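Local coordinates for 5-carboxyvanillate decarboxylase (Sphingomonas paucimobilis, PDB 4L6D), which probably catalyses the decarboxylation of 5-carboxyvanillate to vanillate, using a manganese site in an amidohydrolase-type barrel, at residues 145-151 / 201-205; 167-172 / 330-334. One frame throughout, in Å; residues are numbered along the deposited sequence.

Contact 1: 145-151 / 201-205; sequences SHTNDLY and ETSTN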
loop_
_atom_site.group_PDB
_atom_site.type_symbol
_atom_site.label_atom_id
_atom_site.label_comp_id
_atom_site.label_asym_id
_atom_site.label_seq_id
_atom_site.Cartn_x
_atom_site.Cartn_y
_atom_site.Cartn_z
ATOM N N SER A 145 -10.714 6.675 8.979
ATOM C CA SER A 145 -9.872 5.595 9.480
ATOM C C SER A 145 -9.876 5.474 11.014
ATOM O O SER A 145 -10.950 5.387 11.597
ATOM C CB SER A 145 -8.471 5.656 8.878
ATOM O OG SER A 145 -7.872 4.379 8.956
ATOM N N HIS A 146 -8.714 5.518 11.660
ATOM C CA HIS A 146 -8.605 5.152 13.071
ATOM C C HIS A 146 -9.339 6.082 14.031
ATOM O O HIS A 146 -9.598 7.238 13.720
ATOM C CB HIS A 146 -7.131 5.046 13.492
ATOM C CG HIS A 146 -6.485 6.359 13.816
ATOM N ND1 HIS A 146 -6.549 6.933 15.071
ATOM C CD2 HIS A 146 -5.754 7.208 13.053
ATOM C CE1 HIS A 146 -5.879 8.073 15.066
ATOM N NE2 HIS A 146 -5.392 8.266 13.853
ATOM N N THR A 147 -9.670 5.554 15.202
ATOM C CA THR A 147 -10.077 6.391 16.324
ATOM C C THR A 147 -9.250 6.012 17.538
ATOM O O THR A 147 -9.113 4.830 17.859
ATOM C CB THR A 147 -11.578 6.245 16.653
ATOM O OG1 THR A 147 -12.346 6.567 15.491
ATOM C CG2 THR A 147 -11.979 7.193 17.799
ATOM N N ASN A 148 -8.681 7.019 18.193
ATOM C CA ASN A 148 -7.847 6.809 19.375
ATOM C C ASN A 148 -6.672 5.870 19.102
ATOM O O ASN A 148 -6.209 5.158 19.986
ATOM C CB ASN A 148 -8.682 6.328 20.571
ATOM C CG ASN A 148 -9.746 7.329 20.978
ATOM O OD1 ASN A 148 -9.564 8.538 20.832
ATOM N ND2 ASN A 148 -10.858 6.830 21.498
ATOM N N ASP A 149 -6.212 5.891 17.855
ATOM C CA ASP A 149 -5.071 5.099 17.406
ATOM C C ASP A 149 -5.328 3.605 17.495
ATOM O O ASP A 149 -4.406 2.806 17.639
ATOM C CB ASP A 149 -3.818 5.525 18.161
ATOM C CG ASP A 149 -3.553 6.999 18.001
ATOM O OD1 ASP A 149 -3.227 7.399 16.865
ATOM O OD2 ASP A 149 -3.734 7.757 18.990
ATOM N N LEU A 150 -6.602 3.245 17.393
ATOM C CA LEU A 150 -7.022 1.855 17.296
ATOM C C LEU A 150 -7.704 1.664 15.960
ATOM O O LEU A 150 -8.327 2.590 15.430
ATOM C CB LEU A 150 -8.012 1.514 18.402
ATOM C CG LEU A 150 -7.514 1.668 19.827
ATOM C CD1 LEU A 150 -8.663 1.466 20.790
ATOM C CD2 LEU A 150 -6.403 0.679 20.093
ATOM N N TYR A 151 -7.609 0.444 15.432
ATOM C CA TYR A 151 -8.236 0.095 14.167
ATOM C C TYR A 151 -9.520 -0.702 14.400
ATOM O O TYR A 151 -9.800 -1.118 15.529
ATOM C CB TYR A 151 -7.234 -0.650 13.282
ATOM C CG TYR A 151 -6.082 0.250 12.908
ATOM C CD1 TYR A 151 -6.275 1.310 12.030
ATOM C CD2 TYR A 151 -4.814 0.065 13.445
ATOM C CE1 TYR A 151 -5.234 2.169 11.694
ATOM C CE2 TYR A 151 -3.758 0.923 13.114
ATOM C CZ TYR A 151 -3.977 1.964 12.233
ATOM O OH TYR A 151 -2.934 2.815 11.902
ATOM N N GLU A 201 -2.520 4.213 5.941
ATOM C CA GLU A 201 -3.363 4.200 7.129
ATOM C C GLU A 201 -4.702 3.500 6.890
ATOM O O GLU A 201 -5.084 2.601 7.653
ATOM C CB GLU A 201 -3.570 5.651 7.598
ATOM C CG GLU A 201 -4.780 5.898 8.491
ATOM C CD GLU A 201 -4.684 5.234 9.853
ATOM O OE1 GLU A 201 -3.564 4.904 10.314
ATOM O OE2 GLU A 201 -5.762 5.038 10.448
ATOM N N THR A 202 -5.381 3.885 5.809
ATOM C CA THR A 202 -6.746 3.432 5.559
ATOM C C THR A 202 -6.777 1.978 5.095
ATOM O O THR A 202 -7.615 1.191 5.551
ATOM C CB THR A 202 -7.434 4.348 4.536
ATOM O OG1 THR A 202 -7.263 5.707 4.954
ATOM C CG2 THR A 202 -8.930 4.060 4.465
ATOM N N SER A 203 -5.858 1.616 4.196
ATOM C CA SER A 203 -5.785 0.239 3.723
ATOM C C SER A 203 -5.415 -0.704 4.857
ATOM O O SER A 203 -5.955 -1.806 4.947
ATOM C CB SER A 203 -4.806 0.071 2.553
ATOM O OG SER A 203 -3.485 0.437 2.917
ATOM N N THR A 204 -4.494 -0.290 5.721
ATOM C CA THR A 204 -4.102 -1.160 6.833
ATOM C C THR A 204 -5.268 -1.403 7.793
ATOM O O THR A 204 -5.467 -2.518 8.257
ATOM C CB THR A 204 -2.860 -0.620 7.554
ATOM O OG1 THR A 204 -1.761 -0.580 6.629
ATOM C CG2 THR A 204 -2.482 -1.501 8.736
ATOM N N ASN A 205 -6.037 -0.356 8.070
ATOM C CA ASN A 205 -7.253 -0.481 8.863
ATOM C C ASN A 205 -8.160 -1.548 8.239
ATOM O O ASN A 205 -8.555 -2.522 8.894
ATOM C CB ASN A 205 -7.954 0.884 8.911
ATOM C CG ASN A 205 -8.972 1.001 10.046
ATOM O OD1 ASN A 205 -9.379 0.012 10.648
ATOM N ND2 ASN A 205 -9.377 2.240 10.340
#

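Contact 2: 167-172 / 330-334; sequences SGLALY and RIFRI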
loop_
_atom_site.group_PDB
_atom_site.type_symbol
_atom_site.label_atom_id
_atom_site.label_comp_id
_atom_site.label_asym_id
_atom_site.label_seq_id
_atom_site.Cartn_x
_atom_site.Cartn_y
_atom_site.Cartn_z
ATOM N N SER A 167 -28.459 -1.157 10.550
ATOM C CA SER A 167 -29.055 0.015 9.911
ATOM C C SER A 167 -29.211 -0.157 8.412
ATOM O O SER A 167 -30.055 0.489 7.799
ATOM C CB SER A 167 -28.217 1.270 10.168
ATOM O OG SER A 167 -27.017 1.249 9.399
ATOM N N GLY A 168 -28.362 -0.989 7.813
ATOM C CA GLY A 168 -28.333 -1.142 6.369
ATOM C C GLY A 168 -27.540 -0.056 5.646
ATOM O O GLY A 168 -27.411 -0.092 4.419
ATOM N N LEU A 169 -27.006 0.904 6.392
ATOM C CA LEU A 169 -26.195 1.978 5.796
ATOM C C LEU A 169 -24.783 1.519 5.467
ATOM O O LEU A 169 -24.116 0.870 6.283
ATOM C CB LEU A 169 -26.107 3.178 6.744
ATOM C CG LEU A 169 -27.426 3.890 7.066
ATOM C CD1 LEU A 169 -27.157 5.055 7.991
ATOM C CD2 LEU A 169 -28.114 4.362 5.786
ATOM N N ALA A 170 -24.312 1.895 4.282
ATOM C CA ALA A 170 -22.921 1.681 3.922
ATOM C C ALA A 170 -22.026 2.653 4.696
ATOM O O ALA A 170 -22.402 3.806 4.912
ATOM C CB ALA A 170 -22.733 1.854 2.424
ATOM N N LEU A 171 -20.860 2.176 5.127
ATOM C CA LEU A 171 -19.890 3.027 5.817
ATOM C C LEU A 171 -18.710 3.342 4.914
ATOM O O LEU A 171 -17.965 2.447 4.514
ATOM C CB LEU A 171 -19.386 2.341 7.086
ATOM C CG LEU A 171 -18.252 3.074 7.812
ATOM C CD1 LEU A 171 -18.733 4.402 8.410
ATOM C CD2 LEU A 171 -17.675 2.189 8.904
ATOM N N TYR A 172 -18.545 4.621 4.591
ATOM C CA TYR A 172 -17.377 5.078 3.853
ATOM C C TYR A 172 -16.260 5.266 4.865
ATOM O O TYR A 172 -16.379 6.095 5.766
ATOM C CB TYR A 172 -17.701 6.409 3.164
ATOM C CG TYR A 172 -16.867 6.737 1.939
ATOM C CD1 TYR A 172 -15.477 6.767 1.999
ATOM C CD2 TYR A 172 -17.482 7.037 0.724
ATOM C CE1 TYR A 172 -14.719 7.089 0.883
ATOM C CE2 TYR A 172 -16.744 7.356 -0.397
ATOM C CZ TYR A 172 -15.363 7.369 -0.315
ATOM O OH TYR A 172 -14.645 7.684 -1.437
ATOM N N ARG A 330 -27.624 2.977 -5.872
ATOM C CA ARG A 330 -27.960 1.740 -5.176
ATOM C C ARG A 330 -27.362 1.705 -3.771
ATOM O O ARG A 330 -28.080 1.531 -2.779
ATOM C CB ARG A 330 -27.447 0.540 -5.969
ATOM C CG ARG A 330 -27.742 -0.800 -5.324
ATOM C CD ARG A 330 -27.099 -1.944 -6.103
ATOM N NE ARG A 330 -25.657 -2.035 -5.868
ATOM C CZ ARG A 330 -24.720 -1.768 -6.775
ATOM N NH1 ARG A 330 -25.065 -1.403 -8.000
ATOM N NH2 ARG A 330 -23.440 -1.880 -6.455
ATOM N N ILE A 331 -26.047 1.875 -3.692
ATOM C CA ILE A 331 -25.327 1.720 -2.429
ATOM C C ILE A 331 -25.708 2.781 -1.404
ATOM O O ILE A 331 -25.783 2.498 -0.202
ATOM C CB ILE A 331 -23.805 1.705 -2.674
ATOM C CG1 ILE A 331 -23.424 0.420 -3.417
ATOM C CG2 ILE A 331 -23.013 1.866 -1.361
ATOM C CD1 ILE A 331 -22.011 0.414 -3.956
ATOM N N PHE A 332 -25.965 3.994 -1.884
ATOM C CA PHE A 332 -26.259 5.124 -0.999
ATOM C C PHE A 332 -27.706 5.624 -1.051
ATOM O O PHE A 332 -27.983 6.778 -0.703
ATOM C CB PHE A 332 -25.280 6.263 -1.272
ATOM C CG PHE A 332 -23.854 5.937 -0.915
ATOM C CD1 PHE A 332 -23.488 5.693 0.400
ATOM C CD2 PHE A 332 -22.878 5.866 -1.903
ATOM C CE1 PHE A 332 -22.166 5.395 0.724
ATOM C CE2 PHE A 332 -21.560 5.573 -1.589
ATOM C CZ PHE A 332 -21.200 5.343 -0.266
ATOM N N ARG A 333 -28.624 4.771 -1.493
ATOM C CA ARG A 333 -30.057 5.039 -1.326
ATOM C C ARG A 333 -30.483 6.354 -1.975
ATOM O O ARG A 333 -31.208 7.146 -1.372
ATOM C CB ARG A 333 -30.421 5.089 0.168
ATOM C CG ARG A 333 -30.096 3.828 0.952
ATOM C CD ARG A 333 -30.566 3.937 2.408
ATOM N NE ARG A 333 -30.331 2.696 3.142
ATOM C CZ ARG A 333 -30.787 2.446 4.367
ATOM N NH1 ARG A 333 -31.513 3.353 5.013
ATOM N NH2 ARG A 333 -30.520 1.284 4.947
ATOM N N ILE A 334 -30.033 6.587 -3.204
ATOM C CA ILE A 334 -30.393 7.802 -3.928
ATOM C C ILE A 334 -31.402 7.457 -5.010
ATOM O O ILE A 334 -31.213 6.502 -5.762
ATOM C CB ILE A 334 -29.153 8.460 -4.581
ATOM C CG1 ILE A 334 -28.135 8.861 -3.508
ATOM C CG2 ILE A 334 -29.567 9.665 -5.404
ATOM C CD1 ILE A 334 -26.782 9.281 -4.081
HETATM O O HOH W 1 -32.502 1.987 7.740
HETATM O O HOH W 2 -28.088 1.385 2.301
HETATM O O HOH W 3 -30.089 -0.619 2.808
HETATM O O HOH W 4 -26.043 3.337 2.433
#

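Contact 1: 145-151 / 201-205
A buried carboxylate has to find its donors inside the protein, and Glu-201 illustrates how a helix can present the carboxylate while loops supply the donors. Its CA-to-CB bond runs sideways, but with chi1 in t and chi2 in p the chain bends back and carries its carboxylate to the loop. There Glu-201 OE2 accepts from Ser-145 OG at 2.7 Å and from His-146 N at 3.2 Å, while Glu-201 OE1 accepts from Tyr-151 OH at 2.7 Å and also from the backbone of Ser-179. Ser-145, with chi1 in t, relays the network: its OG accepts from Asn-205 ND2 at 3.0 Å. One helical turn beyond Glu-201, Asn-205 uses its own t rotamer to reach over, setting its CG 3.4 Å from CD1 at the edge of the Tyr-151 ring; its OD1 accepts from the backbone N of Tyr-152. Ser-145 and Tyr-151 can serve the same carboxylate because a type I' turn from Thr-147 to Leu-150 folds the loop back. His-146, with chi1 in p, braces that turn: its ND1 accepts from Asp-149 N at 3.0 Å. In the barrel, the loop follows strand 140-144 and its Ser-145 backbone bonds to His-174, a manganese ligand at the C-terminal end of strand 171-174; helix 197-211 lies alongside, with Thr-202 touching helix 226-230 and Thr-204 hydrogen-bonded to Trp-196 of the second subunit.

Contact 2: 167-172 / 330-334
Arg-333, almost at the chain's end, adopts left-handed helical backbone angles (58/46) and stretches its side chain along a helix terminus that it meets largely through water. One bond is direct, from NH2 of Arg-333 to Ser-167 O at 3.0 Å. Three waters add bridges: one joins Ser-167 O to Arg-333 NH1, and two join Gly-168 O to NE and NH2. Leu-169 CD2 lies over one face of the guanidinium, 3.6 Å from Arg-333 CZ. Gly-168, just past helix 158-167, has positive phi, and a CB there would clash with Arg-333 NH2. Ser-167 shapes the same corner with an ST turn, its OG accepting from Leu-169 N at 3.0 Å, and is also hydrogen-bonded to Ile-164 O. This is where a beta-alpha barrel passes from helix to strand, at the N-terminal end of strand 171-174, and the tail leaving helix 317-331 packs against it. Ala-170 CB meets Ile-331 CG2 at 3.8 Å and Phe-332 CE1 at 4.0 Å, while a fourth water links Ala-170 N to Ile-331 O. Further in, Phe-332 CZ approaches Tyr-172 CD2 at 4.2 Å and its side chain also touches Val-224. Tyr-172 OH continues to Glu-8, a manganese ligand, and to Thr-270.

How the contacts relate
Together the contacts illustrate how chemistry varies with place in a barrel. Contact 1 is wholly buried, on the side where strand 140-144 ends; there direct hydrogen bonds, most of them to one carboxylate, join the segments. Contact 2, where strand 171-174 begins, is only partly buried: water and an arginine serve its exposed margin, and apolar side chains its inner part. The two share no element, yet strand 171-174 of contact 2 is followed in the chain by helix 197-211 of contact 1, and their segments alternate in sequence. Their centres lie 21 Å apart, their nearest atoms about 7 Å. Contact 1 involves the second subunit, whereas no other chain of the assembly touches contact 2.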